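Local coordinates for regulator of G-protein signalling 3 isoform 1 (PDB 2F5Y) that probably regulates heterotrimeric G-protein signalling through its RGS domain and carries a PDZ domain expected to bind the C-terminal tails of partner proteins, at residues 40-44 against 77-81. Sequence-based numbering, arbitrary orientation.
Sequences AGLQQ and LLVWR
Ala-40 ends helix 36-40, and residues 41-44 lead away from it as a loop, extended from Leu-42 on, while 77-81 form the end of strand 74-81. At Gly-41 the backbone turns out of the helix with phi/psi 114/0, closing it with a Schellman motif; a beta carbon here would collide with the preceding carbonyl oxygen, so the turn itself calls for glycine. Leu-42 (-61/150) and Gln-43 (-150/160) then run past one face of the strand at side-chain distance, Leu-42 CA lying 8.5 Å from Val-79 CA and Gln-43 CA 8.8 Å from Arg-81 CA. Strand alternation directs Leu-77, Val-79 and Arg-81 toward the loop. Leu-42, with chi1 t and chi2 p, brings CD1 to 3.9 Å from Leu-77 CD1 and 4.1 Å from Val-79 CG1; Phe-18 of strand 18-21 extends this apolar packing by touching both leucines. Arg-81 (chi1 p, chi2 t, chi3 p) reaches across to the loop, where its NH2 donates a 3.0 Å hydrogen bond to Gly-41 O, near the guanidinium plane. Gln-43 OE1 lies over one face of that group, 3.8 Å from Arg-81 NH1. Asp-46 completes the polar cluster: its OD2 forms a salt bridge with Arg-81 NH2 and accepts a hydrogen bond from Gln-43 N. The contact thus joins the short helix of the PDZ fold, and the loop leading to strand 47-51, to the last strand of the domain. Leucine and valine packing lies beside a buried arginine whose charge is met by a carboxylate and a backbone carbonyl, so the loop is held by both apolar and polar interactions.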
# COMPACT_ATOMS: atom_id res chain seq x y z
N ALA A 40 3.38 -9.92 3.83
CA ALA A 40 4.03 -8.74 4.41
C ALA A 40 3.27 -8.15 5.60
O ALA A 40 3.88 -7.52 6.48
CB ALA A 40 4.23 -7.64 3.33
N GLY A 41 1.94 -8.33 5.63
CA GLY A 41 1.10 -7.82 6.72
C GLY A 41 0.11 -6.71 6.36
O GLY A 41 -0.64 -6.25 7.21
N LEU A 42 0.06 -6.27 5.10
CA LEU A 42 -0.97 -5.32 4.68
C LEU A 42 -2.36 -5.93 4.86
O LEU A 42 -2.52 -7.15 4.81
CB LEU A 42 -0.76 -4.94 3.21
CG LEU A 42 -1.32 -3.62 2.70
CD1 LEU A 42 -0.60 -2.45 3.35
CD2 LEU A 42 -1.18 -3.56 1.20
N GLN A 43 -3.35 -5.10 5.12
CA GLN A 43 -4.71 -5.59 5.24
C GLN A 43 -5.69 -4.52 4.80
O GLN A 43 -5.36 -3.34 4.76
CB GLN A 43 -5.01 -6.05 6.67
CG GLN A 43 -4.99 -4.96 7.71
CD GLN A 43 -5.18 -5.51 9.10
OE1 GLN A 43 -4.56 -6.49 9.48
NE2 GLN A 43 -6.05 -4.87 9.88
N GLN A 44 -6.89 -4.96 4.47
CA GLN A 44 -7.93 -4.07 3.99
C GLN A 44 -8.26 -3.01 5.05
O GLN A 44 -8.11 -3.27 6.25
CB GLN A 44 -9.17 -4.87 3.60
CG GLN A 44 -9.87 -5.53 4.75
CD GLN A 44 -10.88 -6.57 4.29
OE1 GLN A 44 -10.51 -7.59 3.71
NE2 GLN A 44 -12.16 -6.31 4.55
N LEU A 77 5.41 0.89 2.79
CA LEU A 77 4.25 1.74 3.03
C LEU A 77 4.12 1.96 4.51
O LEU A 77 4.23 1.03 5.29
CB LEU A 77 2.97 1.05 2.58
CG LEU A 77 2.80 0.66 1.12
CD1 LEU A 77 1.43 -0.06 0.99
CD2 LEU A 77 2.90 1.90 0.22
N LEU A 78 3.88 3.21 4.90
CA LEU A 78 3.44 3.49 6.24
C LEU A 78 1.92 3.63 6.19
O LEU A 78 1.39 4.46 5.47
CB LEU A 78 4.09 4.75 6.77
CG LEU A 78 3.77 4.96 8.25
CD1 LEU A 78 4.63 4.04 9.10
CD2 LEU A 78 3.97 6.40 8.60
N VAL A 79 1.23 2.80 6.97
CA VAL A 79 -0.22 2.83 7.02
C VAL A 79 -0.75 3.14 8.40
O VAL A 79 -0.09 2.95 9.41
CB VAL A 79 -0.84 1.52 6.52
CG1 VAL A 79 -0.37 1.24 5.10
CG2 VAL A 79 -0.50 0.38 7.45
N TRP A 80 -1.99 3.62 8.40
CA TRP A 80 -2.75 3.93 9.58
C TRP A 80 -3.90 2.93 9.59
O TRP A 80 -4.65 2.84 8.61
CB TRP A 80 -3.27 5.36 9.43
CG TRP A 80 -3.67 6.07 10.67
CD1 TRP A 80 -2.97 6.14 11.84
CD2 TRP A 80 -4.86 6.84 10.85
NE1 TRP A 80 -3.67 6.91 12.75
CE2 TRP A 80 -4.83 7.35 12.17
CE3 TRP A 80 -5.96 7.15 10.03
CZ2 TRP A 80 -5.85 8.17 12.68
CZ3 TRP A 80 -6.97 7.96 10.53
CH2 TRP A 80 -6.91 8.45 11.85
N ARG A 81 -4.04 2.18 10.68
CA ARG A 81 -5.13 1.19 10.78
C ARG A 81 -5.81 1.15 12.14
O ARG A 81 -5.21 1.52 13.15
CB ARG A 81 -4.65 -0.23 10.42
CG ARG A 81 -3.84 -0.95 11.49
CD ARG A 81 -3.50 -2.43 11.16
NE ARG A 81 -2.81 -2.60 9.88
CZ ARG A 81 -1.93 -3.57 9.58
NH1 ARG A 81 -1.55 -4.48 10.47
NH2 ARG A 81 -1.41 -3.61 8.37